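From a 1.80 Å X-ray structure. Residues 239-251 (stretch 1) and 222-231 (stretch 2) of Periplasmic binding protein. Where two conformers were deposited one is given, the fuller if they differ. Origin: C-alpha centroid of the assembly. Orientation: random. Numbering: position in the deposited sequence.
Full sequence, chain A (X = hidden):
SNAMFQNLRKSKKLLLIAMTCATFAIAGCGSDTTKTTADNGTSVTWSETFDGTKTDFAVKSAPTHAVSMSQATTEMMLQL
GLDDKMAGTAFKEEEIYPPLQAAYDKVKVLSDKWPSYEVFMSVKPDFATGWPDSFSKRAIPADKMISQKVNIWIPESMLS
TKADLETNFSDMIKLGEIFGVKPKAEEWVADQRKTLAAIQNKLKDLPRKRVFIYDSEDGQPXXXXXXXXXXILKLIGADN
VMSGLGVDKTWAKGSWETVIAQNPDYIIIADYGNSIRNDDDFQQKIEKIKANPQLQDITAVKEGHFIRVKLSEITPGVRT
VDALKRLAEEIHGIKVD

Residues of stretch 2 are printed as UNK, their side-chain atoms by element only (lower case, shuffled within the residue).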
# COMPACT_ATOMS: atom_id res chain seq x y z
N ASP A 239 6.30 1.81 -16.90
CA ASP A 239 5.00 1.33 -17.38
C ASP A 239 4.83 -0.17 -17.18
O ASP A 239 5.55 -0.96 -17.78
CB ASP A 239 4.85 1.67 -18.86
CG ASP A 239 4.75 3.17 -19.11
OD1 ASP A 239 4.02 3.85 -18.35
OD2 ASP A 239 5.39 3.66 -20.08
N ASN A 240 3.86 -0.55 -16.35
CA ASN A 240 3.60 -1.96 -16.03
C ASN A 240 3.15 -2.74 -17.26
O ASN A 240 2.11 -2.42 -17.86
CB ASN A 240 2.52 -2.03 -14.93
CG ASN A 240 2.19 -3.45 -14.50
OD1 ASN A 240 2.76 -4.41 -15.01
ND2 ASN A 240 1.28 -3.58 -13.53
N VAL A 241 3.92 -3.75 -17.67
CA VAL A 241 3.60 -4.47 -18.91
C VAL A 241 2.35 -5.33 -18.80
O VAL A 241 1.82 -5.80 -19.82
CB VAL A 241 4.77 -5.36 -19.42
CG1 VAL A 241 5.98 -4.50 -19.80
CG2 VAL A 241 5.15 -6.39 -18.36
N MSE A 242 1.88 -5.56 -17.57
CA MSE A 242 0.66 -6.34 -17.39
C MSE A 242 -0.60 -5.46 -17.40
O MSE A 242 -1.71 -5.97 -17.39
CB MSE A 242 0.72 -7.20 -16.11
CG MSE A 242 1.91 -8.15 -16.07
SE MSE A 242 2.05 -9.30 -17.67
CE MSE A 242 0.80 -10.68 -17.09
N SER A 243 -0.41 -4.14 -17.42
CA SER A 243 -1.54 -3.21 -17.51
C SER A 243 -1.96 -3.01 -18.96
O SER A 243 -1.17 -3.21 -19.88
CB SER A 243 -1.17 -1.87 -16.86
OG SER A 243 -2.23 -0.92 -17.01
N GLY A 244 -3.22 -2.64 -19.17
CA GLY A 244 -3.75 -2.45 -20.52
C GLY A 244 -4.03 -3.77 -21.23
O GLY A 244 -4.18 -3.79 -22.46
N LEU A 245 -4.09 -4.87 -20.48
CA LEU A 245 -4.38 -6.18 -21.08
C LEU A 245 -5.81 -6.66 -20.81
O LEU A 245 -6.16 -7.81 -21.09
CB LEU A 245 -3.39 -7.23 -20.59
CG LEU A 245 -1.91 -6.93 -20.85
CD1 LEU A 245 -1.05 -8.09 -20.40
CD2 LEU A 245 -1.66 -6.63 -22.33
N GLY A 246 -6.64 -5.78 -20.24
CA GLY A 246 -8.04 -6.10 -20.01
C GLY A 246 -8.30 -6.87 -18.73
O GLY A 246 -9.39 -7.40 -18.54
N VAL A 247 -7.31 -6.92 -17.84
CA VAL A 247 -7.49 -7.62 -16.58
C VAL A 247 -7.76 -6.61 -15.47
O VAL A 247 -6.83 -5.99 -14.95
CB VAL A 247 -6.25 -8.46 -16.21
CG1 VAL A 247 -6.51 -9.25 -14.94
CG2 VAL A 247 -5.87 -9.40 -17.36
N ASP A 248 -9.03 -6.45 -15.10
CA ASP A 248 -9.40 -5.41 -14.13
C ASP A 248 -9.21 -5.89 -12.69
O ASP A 248 -10.18 -6.02 -11.93
CB ASP A 248 -10.85 -4.96 -14.37
CG ASP A 248 -11.23 -3.75 -13.54
OD1 ASP A 248 -10.33 -3.03 -13.07
OD2 ASP A 248 -12.44 -3.52 -13.36
N LYS A 249 -7.96 -6.15 -12.32
CA LYS A 249 -7.64 -6.62 -10.97
C LYS A 249 -6.36 -5.98 -10.50
O LYS A 249 -5.49 -5.68 -11.31
CB LYS A 249 -7.45 -8.14 -10.99
CG LYS A 249 -8.70 -8.91 -11.37
CD LYS A 249 -8.41 -10.40 -11.43
CE LYS A 249 -9.70 -11.16 -11.68
NZ LYS A 249 -10.79 -10.60 -10.84
N THR A 250 -6.23 -5.77 -9.19
CA THR A 250 -4.98 -5.26 -8.66
C THR A 250 -3.88 -6.31 -8.80
O THR A 250 -2.79 -6.00 -9.25
CB THR A 250 -5.10 -4.84 -7.19
OG1 THR A 250 -5.73 -5.88 -6.45
CG2 THR A 250 -5.91 -3.56 -7.06
N TRP A 251 -4.19 -7.55 -8.40
CA TRP A 251 -3.22 -8.65 -8.38
C TRP A 251 -3.87 -9.96 -8.83
O TRP A 251 -5.00 -10.25 -8.46
CB TRP A 251 -2.68 -8.87 -6.96
CG TRP A 251 -1.97 -7.67 -6.37
CD1 TRP A 251 -2.54 -6.66 -5.64
CD2 TRP A 251 -0.57 -7.36 -6.49
NE1 TRP A 251 -1.57 -5.74 -5.29
CE2 TRP A 251 -0.36 -6.14 -5.80
CE3 TRP A 251 0.52 -7.99 -7.09
CZ2 TRP A 251 0.90 -5.55 -5.70
CZ3 TRP A 251 1.77 -7.40 -6.99
CH2 TRP A 251 1.95 -6.19 -6.30
N UNK A 222 2.74 -14.39 -9.94
CA UNK A 222 1.67 -13.58 -9.37
C UNK A 222 2.13 -12.15 -9.51
O UNK A 222 3.25 -11.80 -9.10
c UNK A 222 0.23 -13.42 -7.27
c UNK A 222 1.50 -13.95 -7.90
c UNK A 222 -0.87 -11.91 -5.73
c UNK A 222 -1.00 -13.98 -7.57
c UNK A 222 0.29 -12.39 -6.33
c UNK A 222 -2.17 -13.51 -6.97
c UNK A 222 -2.10 -12.47 -6.05
N UNK A 223 1.29 -11.30 -10.10
CA UNK A 223 1.75 -9.98 -10.53
C UNK A 223 0.66 -8.91 -10.42
O UNK A 223 -0.50 -9.20 -10.14
c UNK A 223 1.13 -10.37 -12.92
o UNK A 223 2.88 -8.81 -12.33
c UNK A 223 2.27 -10.06 -11.96
N UNK A 224 1.05 -7.65 -10.63
CA UNK A 224 0.08 -6.55 -10.55
C UNK A 224 -0.42 -6.19 -11.95
O UNK A 224 0.35 -6.18 -12.92
c UNK A 224 0.71 -5.33 -9.87
N UNK A 225 -1.71 -5.91 -12.06
CA UNK A 225 -2.31 -5.57 -13.35
C UNK A 225 -2.76 -4.12 -13.41
O UNK A 225 -2.11 -3.29 -14.05
c UNK A 225 -2.68 -8.85 -13.08
c UNK A 225 -2.88 -8.32 -15.40
c UNK A 225 -2.45 -9.62 -15.75
c UNK A 225 -3.00 -7.93 -14.07
c UNK A 225 -3.47 -6.53 -13.71
c UNK A 225 -2.24 -10.14 -13.41
c UNK A 225 -2.12 -10.52 -14.75
N UNK A 226 -3.86 -3.81 -12.74
CA UNK A 226 -4.41 -2.46 -12.80
C UNK A 226 -4.47 -1.85 -11.41
O UNK A 226 -4.29 -2.55 -10.41
c UNK A 226 -5.90 -3.04 -14.85
o UNK A 226 -4.56 -1.18 -15.59
c UNK A 226 -5.04 -2.30 -15.88
c UNK A 226 -5.82 -2.46 -13.42
o UNK A 226 -4.85 -2.84 -17.00
N UNK A 227 -4.69 -0.54 -11.33
CA UNK A 227 -4.88 0.08 -10.04
C UNK A 227 -3.64 0.75 -9.48
O UNK A 227 -2.74 1.15 -10.21
N UNK A 228 -3.59 0.83 -8.16
CA UNK A 228 -2.63 1.68 -7.48
C UNK A 228 -1.18 1.48 -7.92
O UNK A 228 -0.49 2.45 -8.28
c UNK A 228 -2.76 1.50 -5.96
c UNK A 228 -2.58 3.78 -4.93
c UNK A 228 -1.90 4.74 -4.21
c UNK A 228 -0.04 3.24 -3.98
o UNK A 228 0.05 5.41 -3.02
c UNK A 228 -0.63 4.46 -3.74
c UNK A 228 -2.01 2.54 -5.19
c UNK A 228 -0.73 2.29 -4.71
N UNK A 229 -0.69 0.24 -7.90
CA UNK A 229 0.72 -0.01 -8.19
C UNK A 229 1.06 0.45 -9.61
O UNK A 229 2.09 1.09 -9.84
c UNK A 229 2.51 -1.77 -8.46
o UNK A 229 0.86 -1.92 -6.69
c UNK A 229 1.06 -1.51 -8.05
N UNK A 230 0.18 0.15 -10.55
CA UNK A 230 0.38 0.57 -11.93
C UNK A 230 0.38 2.08 -12.05
O UNK A 230 1.25 2.67 -12.70
c UNK A 230 -0.73 -0.01 -12.81
o UNK A 230 -0.55 -1.43 -12.90
c UNK A 230 -0.71 0.60 -14.20
N UNK A 231 -0.58 2.72 -11.40
CA UNK A 231 -0.72 4.17 -11.51
C UNK A 231 0.41 4.98 -10.89
O UNK A 231 0.80 6.01 -11.44
c UNK A 231 -3.20 4.15 -11.85
n UNK A 231 -4.35 3.85 -11.25
c UNK A 231 -2.08 4.61 -10.97
o UNK A 231 -3.03 4.05 -13.07
O HOH W 1 3.64 -6.55 -13.67
O HOH W 2 -4.55 -5.53 -17.68
O HOH W 3 -2.10 -3.28 -9.02
O HOH W 4 -6.75 -3.16 -18.99
O HOH W 5 3.02 1.46 -14.59

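Position 222 carries one carbon and then a ring of six carbons without a hetero atom; a ring carbon lies 3.7 Å from Trp-251 CB. This is Phe-222.

Position 223 has a single carbon bearing one oxygen and one carbon. The oxygen receives a hydrogen bond from water 1, which also donates to Asn-240 OD1, so a branched hydroxyl fits: Thr-223.

Position 224 has one carbon only. It sits over the face of the Trp-251 six-membered ring, 3.8 Å from CB to the centroid and 13° off the normal. This is Ala-224, a methyl in CH-pi contact with the indole.

Position 225 again shows one carbon and a six-carbon ring, gripped between Met-242 CB over one face and Val-247 CG1 over the opposite one. This is Phe-225, and its backbone N donates to Thr-250 O at 3.0 Å.

Position 226 has three carbons, the third carrying two oxygens: a carboxylate. One oxygen accepts from Ser-243 OG and the other from Gly-244 N, both at 2.7 Å. The chain length and forked end give Glu-226, and waters 2 and 4 both donate to its OE2.

Position 227 has no side-chain atoms. A modelled CB would fall 3.3 Å from Thr-250 CG2 and would jam against the preceding carbonyl, so this is Gly-227, the N-cap residue of the helix.

Position 228 has one carbon and a six-carbon ring bearing an oxygen, Tyr-228; its end leads away from stretch 1.

Position 229 is a carbon with one oxygen and one carbon, the oxygen 3.8 Å from Trp-251 CZ2: Thr-229.

Position 230 has the same branched set. Its oxygen accepts from Asn-240 ND2 at 2.9 Å and its methyl carbon lies 3.5 Å from Ser-243 OG. This is Thr-230, whose OG1 in turn donates to Phe-225 O.

Position 231 has two carbons, the second with an oxygen and a nitrogen: an amide, Asn-231, making no contact with stretch 1.

The contact works by combining a short antiparallel pairing with a polar clasp. Trp-251 and Ala-224 pair as strands, and Glu-226 N donating to Lys-249 O at 2.9 Å carries the backbone bonding past them. Asn-240 ND2 spends its two hydrogens on Ala-224 O, at 2.8 Å, and Thr-230 OG1, while its OD1 accepts from Met-242 N and steadies the turn. The carboxylate gathers the loop beyond that turn, partly through water, and the Phe-225 ring is clamped between Met-242 and Val-247.

Stretch 2, residues 222-231: FTAFEGYTTN
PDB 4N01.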